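Local coordinates for lantibiotic dehydratase (PDB 5EHK), which probably uses glutamyl-tRNA to activate serine and threonine side chains of the NAI-107 precursor peptide for dehydration during lantibiotic biosynthesis, at residues T585-L597 against G601-V613. Numbering follows the deposited sequence.
Sequences TPSYSGRRISVGL and GRAQEIPLDELGV
Both carboxylate oxygens of Glu605 are engaged by Ser594: OE2 takes the backbone N-H at 3.0 Å through its syn lone pair, nearly straight at 173°, and OE1 accepts the hydroxyl OG. The carboxylate reaches across from 604-605 to strand 591-595, in a mixed sheet where the short, weakly bonded strand 604-605 runs parallel to it as the outermost strand of the sheet within this chain. The bend at chi2 (74°), after CG leaves anti to the backbone N, turns the carboxylate toward Ser594. Ser594 OG in turn accepts NE of Arg592, 3.1 Å away and close to the guanidinium plane, while NH2 of that arginine reaches Pro288 O.

Between the backbones, Arg592 supplies both main-chain bonds, its N to Gln604 O at 2.9 Å and its O from Ile606 N at 2.7 Å. On the other side of strand 591-595 lies strand 566-572, which bonds to Ile593 through Asp569 and Ala571. Two waters also join the segments, one between Ser587 O and Arg602 O, the other within hydrogen-bonding distance of Ser594 O, Glu605 OE2 and Leu608 N.

On the face bearing Arg591 and Gln604, guanidinium and amide stack with planes 15° apart, Gln604 NE2 lying over the guanidinium centre of Arg591; Arg591 NH1 bonds to Gly590 O, and its approach to Gln604 OE1 has too poor an angle for a bond. Farther along, Ile593 and Ile606 run side by side, and Leu652 of helix 647-656 packs against Ile593, Val595, Leu608 and Leu611. There the tips of two side chains meet, Ile593 CD1 lying 3.9 Å from Leu611 CD1.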
ATOM      1  N   THR A 585     -31.082  19.132  15.590  1.00 23.99           N
ATOM      2  CA  THR A 585     -30.918  19.981  14.433  1.00 19.40           C
ATOM      3  C   THR A 585     -32.017  19.725  13.433  1.00 17.93           C
ATOM      4  O   THR A 585     -32.259  18.600  13.069  1.00 20.26           O
ATOM      5  CB  THR A 585     -29.596  19.663  13.790  1.00 20.78           C
ATOM      6  OG1 THR A 585     -29.623  18.311  13.332  1.00 23.06           O
ATOM      7  CG2 THR A 585     -28.478  19.810  14.810  1.00 12.79           C
ATOM      8  N   PRO A 586     -32.694  20.783  12.986  1.00 23.55           N
ATOM      9  CA  PRO A 586     -33.902  20.600  12.183  1.00 19.54           C
ATOM     10  C   PRO A 586     -33.630  20.215  10.736  1.00 20.91           C
ATOM     11  O   PRO A 586     -32.577  20.521  10.176  1.00 24.60           O
ATOM     12  CB  PRO A 586     -34.570  21.978  12.244  1.00 20.57           C
ATOM     13  CG  PRO A 586     -33.442  22.935  12.432  1.00 21.23           C
ATOM     14  CD  PRO A 586     -32.375  22.206  13.207  1.00 27.04           C
ATOM     15  N   SER A 587     -34.617  19.591  10.123  1.00 15.42           N
ATOM     16  CA  SER A 587     -34.529  19.214   8.740  1.00 14.82           C
ATOM     17  C   SER A 587     -35.458  20.114   7.935  1.00 22.95           C
ATOM     18  O   SER A 587     -36.627  20.297   8.310  1.00 22.66           O
ATOM     19  CB  SER A 587     -34.942  17.753   8.598  1.00 15.20           C
ATOM     20  OG  SER A 587     -35.344  17.448   7.289  1.00 12.69           O
ATOM     21  N   TYR A 588     -34.930  20.695   6.852  1.00 16.99           N
ATOM     22  CA  TYR A 588     -35.659  21.667   6.051  1.00 14.96           C
ATOM     23  C   TYR A 588     -35.775  21.259   4.593  1.00 22.89           C
ATOM     24  O   TYR A 588     -36.387  21.964   3.788  1.00 25.57           O
ATOM     25  CB  TYR A 588     -35.015  23.050   6.126  1.00 18.70           C
ATOM     26  CG  TYR A 588     -35.073  23.695   7.489  1.00 20.82           C
ATOM     27  CD1 TYR A 588     -36.299  23.877   8.150  1.00 22.51           C
ATOM     28  CD2 TYR A 588     -33.908  24.143   8.113  1.00 16.85           C
ATOM     29  CE1 TYR A 588     -36.354  24.469   9.420  1.00 24.20           C
ATOM     30  CE2 TYR A 588     -33.954  24.742   9.371  1.00 21.65           C
ATOM     31  CZ  TYR A 588     -35.178  24.908  10.021  1.00 25.87           C
ATOM     32  OH  TYR A 588     -35.225  25.513  11.263  1.00 22.18           O
ATOM     33  N   SER A 589     -35.140  20.160   4.218  1.00 24.42           N
ATOM     34  CA  SER A 589     -35.400  19.614   2.899  1.00 21.45           C
ATOM     35  C   SER A 589     -36.830  19.079   2.976  1.00 25.14           C
ATOM     36  O   SER A 589     -37.421  18.994   4.065  1.00 24.06           O
ATOM     37  CB  SER A 589     -34.388  18.504   2.585  1.00 20.34           C
ATOM     38  OG  SER A 589     -33.056  18.943   2.868  1.00 20.46           O
ATOM     39  N   GLY A 590     -37.413  18.698   1.858  1.00 19.81           N
ATOM     40  CA  GLY A 590     -38.714  18.051   1.965  1.00 26.30           C
ATOM     41  C   GLY A 590     -38.806  16.762   2.793  1.00 25.44           C
ATOM     42  O   GLY A 590     -39.901  16.336   3.173  1.00 25.37           O
ATOM     43  N   ARG A 591     -37.662  16.109   3.018  1.00 28.57           N
ATOM     44  CA  ARG A 591     -37.637  14.716   3.492  1.00 23.00           C
ATOM     45  C   ARG A 591     -36.618  14.450   4.580  1.00 21.86           C
ATOM     46  O   ARG A 591     -35.570  15.116   4.676  1.00 15.85           O
ATOM     47  CB  ARG A 591     -37.296  13.784   2.334  1.00 19.17           C
ATOM     48  CG  ARG A 591     -38.211  13.907   1.134  1.00 24.12           C
ATOM     49  CD  ARG A 591     -39.533  13.234   1.391  1.00 31.18           C
ATOM     50  NE  ARG A 591     -40.381  13.336   0.211  1.00 43.35           N
ATOM     51  CZ  ARG A 591     -41.245  14.329   0.027  1.00 45.38           C
ATOM     52  NH1 ARG A 591     -41.356  15.262   0.974  1.00 37.07           N
ATOM     53  NH2 ARG A 591     -41.991  14.382  -1.081  1.00 36.40           N
ATOM     54  N   ARG A 592     -36.912  13.427   5.372  1.00 21.87           N
ATOM     55  CA  ARG A 592     -35.964  12.955   6.363  1.00 18.18           C
ATOM     56  C   ARG A 592     -35.791  11.453   6.298  1.00 19.66           C
ATOM     57  O   ARG A 592     -36.774  10.708   6.126  1.00 19.18           O
ATOM     58  CB  ARG A 592     -36.394  13.393   7.756  1.00 17.86           C
ATOM     59  CG  ARG A 592     -35.831  12.570   8.882  1.00 15.12           C
ATOM     60  CD  ARG A 592     -36.227  13.180  10.200  1.00 16.45           C
ATOM     61  NE  ARG A 592     -36.133  12.186  11.259  1.00 20.15           N
ATOM     62  CZ  ARG A 592     -35.635  12.410  12.468  1.00 18.05           C
ATOM     63  NH1 ARG A 592     -35.153  13.603  12.797  1.00 17.02           N
ATOM     64  NH2 ARG A 592     -35.606  11.425  13.347  1.00 18.54           N
ATOM     65  N   ILE A 593     -34.534  11.018   6.422  1.00 18.46           N
ATOM     66  CA  ILE A 593     -34.190   9.596   6.500  1.00 13.40           C
ATOM     67  C   ILE A 593     -33.751   9.303   7.919  1.00 13.14           C
ATOM     68  O   ILE A 593     -32.648   9.642   8.339  1.00 15.05           O
ATOM     69  CB  ILE A 593     -33.045   9.245   5.522  1.00 13.73           C
ATOM     70  CG1 ILE A 593     -33.373   9.748   4.113  1.00 11.13           C
ATOM     71  CG2 ILE A 593     -32.785   7.759   5.502  1.00 14.95           C
ATOM     72  CD1 ILE A 593     -32.182   9.854   3.193  1.00 10.85           C
ATOM     73  N   SER A 594     -34.620   8.664   8.676  1.00 16.68           N
ATOM     74  CA  SER A 594     -34.290   8.330  10.048  1.00 15.04           C
ATOM     75  C   SER A 594     -33.510   7.045  10.019  1.00 16.83           C
ATOM     76  O   SER A 594     -33.939   6.080   9.377  1.00 16.40           O
ATOM     77  CB  SER A 594     -35.561   8.134  10.863  1.00 16.23           C
ATOM     78  OG  SER A 594     -36.463   9.201  10.660  1.00 16.03           O
ATOM     79  N   VAL A 595     -32.366   7.036  10.697  1.00 14.91           N
ATOM     80  CA  VAL A 595     -31.567   5.828  10.865  1.00 11.34           C
ATOM     81  C   VAL A 595     -31.290   5.558  12.332  1.00 13.56           C
ATOM     82  O   VAL A 595     -30.485   6.248  12.951  1.00 14.44           O
ATOM     83  CB  VAL A 595     -30.231   5.953  10.166  1.00  8.88           C
ATOM     84  CG1 VAL A 595     -29.505   4.641  10.231  1.00  9.07           C
ATOM     85  CG2 VAL A 595     -30.436   6.400   8.743  1.00  7.07           C
ATOM     86  N   GLY A 596     -31.981   4.584  12.910  1.00 14.90           N
ATOM     87  CA  GLY A 596     -31.772   4.262  14.313  1.00 15.64           C
ATOM     88  C   GLY A 596     -32.525   5.177  15.266  1.00 21.96           C
ATOM     89  O   GLY A 596     -32.226   5.192  16.457  1.00 24.94           O
ATOM     90  N   LEU A 597     -33.481   5.942  14.727  1.00 18.10           N
ATOM     91  CA  LEU A 597     -34.325   6.883  15.462  1.00 19.30           C
ATOM     92  C   LEU A 597     -35.741   6.771  14.914  1.00 18.41           C
ATOM     93  O   LEU A 597     -35.907   6.340  13.786  1.00 20.35           O
ATOM     94  CB  LEU A 597     -33.856   8.322  15.252  1.00 19.41           C
ATOM     95  CG  LEU A 597     -32.484   8.720  15.743  1.00 17.86           C
ATOM     96  CD1 LEU A 597     -32.132  10.046  15.134  1.00 15.73           C
ATOM     97  CD2 LEU A 597     -32.509   8.798  17.246  1.00 17.03           C
ATOM     98  N   GLY A 601     -42.336  13.858  13.444  1.00 23.23           N
ATOM     99  CA  GLY A 601     -43.556  14.529  13.026  1.00 17.91           C
ATOM    100  C   GLY A 601     -43.298  15.745  12.135  1.00 21.99           C
ATOM    101  O   GLY A 601     -44.166  16.154  11.371  1.00 22.28           O
ATOM    102  N   ARG A 602     -42.116  16.344  12.250  1.00 23.24           N
ATOM    103  CA  ARG A 602     -41.785  17.582  11.528  1.00 16.85           C
ATOM    104  C   ARG A 602     -41.274  17.411  10.117  1.00 18.66           C
ATOM    105  O   ARG A 602     -40.872  18.387   9.504  1.00 18.30           O
ATOM    106  CB  ARG A 602     -40.745  18.381  12.296  1.00 20.53           C
ATOM    107  CG  ARG A 602     -41.143  18.702  13.710  1.00 24.23           C
ATOM    108  CD  ARG A 602     -39.971  19.227  14.475  1.00 30.30           C
ATOM    109  NE  ARG A 602     -40.265  19.218  15.897  1.00 39.95           N
ATOM    110  CZ  ARG A 602     -40.739  20.268  16.545  1.00 46.43           C
ATOM    111  NH1 ARG A 602     -40.947  21.402  15.887  1.00 53.17           N
ATOM    112  NH2 ARG A 602     -41.002  20.188  17.842  1.00 47.05           N
ATOM    113  N   ALA A 603     -41.200  16.184   9.617  1.00 22.79           N
ATOM    114  CA  ALA A 603     -40.616  15.974   8.286  1.00 22.59           C
ATOM    115  C   ALA A 603     -41.106  14.693   7.654  1.00 19.92           C
ATOM    116  O   ALA A 603     -41.156  13.662   8.314  1.00 26.73           O
ATOM    117  CB  ALA A 603     -39.084  15.979   8.358  1.00 20.06           C
ATOM    118  N   GLN A 604     -41.487  14.752   6.386  1.00 18.62           N
ATOM    119  CA  GLN A 604     -41.963  13.557   5.704  1.00 18.31           C
ATOM    120  C   GLN A 604     -40.822  12.554   5.575  1.00 25.42           C
ATOM    121  O   GLN A 604     -39.750  12.873   5.022  1.00 25.69           O
ATOM    122  CB  GLN A 604     -42.525  13.906   4.337  1.00 19.74           C
ATOM    123  CG  GLN A 604     -43.217  12.759   3.653  1.00 25.78           C
ATOM    124  CD  GLN A 604     -43.848  13.161   2.332  1.00 37.78           C
ATOM    125  OE1 GLN A 604     -44.421  14.245   2.200  1.00 39.31           O
ATOM    126  NE2 GLN A 604     -43.750  12.284   1.347  1.00 45.58           N
ATOM    127  N   GLU A 605     -41.045  11.359   6.113  1.00 18.85           N
ATOM    128  CA  GLU A 605     -40.020  10.324   6.157  1.00 17.04           C
ATOM    129  C   GLU A 605     -39.759   9.738   4.774  1.00 22.82           C
ATOM    130  O   GLU A 605     -40.705   9.399   4.058  1.00 20.98           O
ATOM    131  CB  GLU A 605     -40.441   9.229   7.145  1.00 16.47           C
ATOM    132  CG  GLU A 605     -39.527   8.030   7.203  1.00 21.01           C
ATOM    133  CD  GLU A 605     -38.224   8.309   7.909  1.00 21.21           C
ATOM    134  OE1 GLU A 605     -38.205   9.179   8.797  1.00 26.45           O
ATOM    135  OE2 GLU A 605     -37.211   7.665   7.577  1.00 19.90           O
ATOM    136  N   ILE A 606     -38.485   9.661   4.369  1.00 20.01           N
ATOM    137  CA  ILE A 606     -38.155   8.901   3.160  1.00 19.80           C
ATOM    138  C   ILE A 606     -37.418   7.620   3.561  1.00 17.40           C
ATOM    139  O   ILE A 606     -36.227   7.635   3.866  1.00 16.40           O
ATOM    140  CB  ILE A 606     -37.460   9.754   2.038  1.00 20.78           C
ATOM    141  CG1 ILE A 606     -37.186   8.944   0.770  1.00 16.85           C
ATOM    142  CG2 ILE A 606     -36.218  10.413   2.514  1.00 25.55           C
ATOM    143  CD1 ILE A 606     -36.224   9.631  -0.122  1.00 18.49           C
ATOM    144  N   PRO A 607     -38.150   6.495   3.571  1.00 19.97           N
ATOM    145  CA  PRO A 607     -37.707   5.327   4.333  1.00 21.69           C
ATOM    146  C   PRO A 607     -36.442   4.717   3.742  1.00 18.32           C
ATOM    147  O   PRO A 607     -36.303   4.553   2.526  1.00 15.38           O
ATOM    148  CB  PRO A 607     -38.883   4.338   4.186  1.00 22.66           C
ATOM    149  CG  PRO A 607     -39.991   5.115   3.523  1.00 19.99           C
ATOM    150  CD  PRO A 607     -39.290   6.156   2.707  1.00 18.81           C
ATOM    151  N   LEU A 608     -35.526   4.376   4.631  1.00 19.90           N
ATOM    152  CA  LEU A 608     -34.253   3.780   4.262  1.00 16.49           C
ATOM    153  C   LEU A 608     -34.378   2.587   3.298  1.00 17.32           C
ATOM    154  O   LEU A 608     -33.623   2.492   2.328  1.00 16.83           O
ATOM    155  CB  LEU A 608     -33.533   3.367   5.538  1.00 15.90           C
ATOM    156  CG  LEU A 608     -32.141   2.811   5.447  1.00 13.26           C
ATOM    157  CD1 LEU A 608     -31.367   3.776   4.577  1.00 14.90           C
ATOM    158  CD2 LEU A 608     -31.607   2.814   6.845  1.00  7.90           C
ATOM    159  N   ASP A 609     -35.339   1.695   3.538  1.00 17.08           N
ATOM    160  CA  ASP A 609     -35.432   0.484   2.725  1.00 15.05           C
ATOM    161  C   ASP A 609     -35.942   0.750   1.321  1.00 15.78           C
ATOM    162  O   ASP A 609     -36.087  -0.177   0.541  1.00 14.38           O
ATOM    163  CB  ASP A 609     -36.256  -0.627   3.401  1.00 15.92           C
ATOM    164  CG  ASP A 609     -37.715  -0.225   3.696  1.00 31.52           C
ATOM    165  OD1 ASP A 609     -38.287   0.691   3.037  1.00 26.05           O
ATOM    166  OD2 ASP A 609     -38.300  -0.855   4.611  1.00 37.95           O
ATOM    167  N   GLU A 610     -36.229   2.011   1.007  1.00 15.90           N
ATOM    168  CA  GLU A 610     -36.651   2.366  -0.340  1.00 14.57           C
ATOM    169  C   GLU A 610     -35.482   2.861  -1.171  1.00 15.45           C
ATOM    170  O   GLU A 610     -35.651   3.207  -2.346  1.00 17.24           O
ATOM    171  CB  GLU A 610     -37.741   3.422  -0.326  1.00 14.86           C
ATOM    172  CG  GLU A 610     -39.013   3.027   0.387  1.00 20.10           C
ATOM    173  CD  GLU A 610     -40.130   4.077   0.212  1.00 30.26           C
ATOM    174  OE1 GLU A 610     -39.933   5.062  -0.563  1.00 25.60           O
ATOM    175  OE2 GLU A 610     -41.199   3.916   0.856  1.00 25.31           O
ATOM    176  N   LEU A 611     -34.301   2.896  -0.560  1.00 12.43           N
ATOM    177  CA  LEU A 611     -33.135   3.482  -1.192  1.00 10.82           C
ATOM    178  C   LEU A 611     -32.206   2.451  -1.861  1.00 11.31           C
ATOM    179  O   LEU A 611     -32.030   1.359  -1.362  1.00 11.47           O
ATOM    180  CB  LEU A 611     -32.392   4.335  -0.170  1.00 10.47           C
ATOM    181  CG  LEU A 611     -33.237   5.496   0.354  1.00 15.76           C
ATOM    182  CD1 LEU A 611     -32.470   6.394   1.342  1.00 10.40           C
ATOM    183  CD2 LEU A 611     -33.749   6.311  -0.843  1.00 12.28           C
ATOM    184  N   GLY A 612     -31.615   2.822  -2.994  1.00 11.58           N
ATOM    185  CA  GLY A 612     -30.687   1.974  -3.719  1.00  8.58           C
ATOM    186  C   GLY A 612     -29.442   2.736  -4.156  1.00 11.57           C
ATOM    187  O   GLY A 612     -29.371   3.967  -4.048  1.00 13.70           O
ATOM    188  N   VAL A 613     -28.418   2.010  -4.585  1.00  9.00           N
ATOM    189  CA  VAL A 613     -27.192   2.646  -5.031  1.00  7.89           C
ATOM    190  C   VAL A 613     -26.845   2.105  -6.425  1.00 10.60           C
ATOM    191  O   VAL A 613     -26.863   0.889  -6.643  1.00 10.74           O
ATOM    192  CB  VAL A 613     -26.036   2.396  -4.041  1.00  8.44           C
ATOM    193  CG1 VAL A 613     -24.831   3.253  -4.392  1.00 10.89           C
ATOM    194  CG2 VAL A 613     -26.461   2.675  -2.612  1.00  6.59           C
TER
HETATM  195  O   HOH W   1     -38.319  19.661  10.497  1.00 21.58           O
HETATM  196  O   HOH W   2     -35.754   5.305   7.289  1.00 14.42           O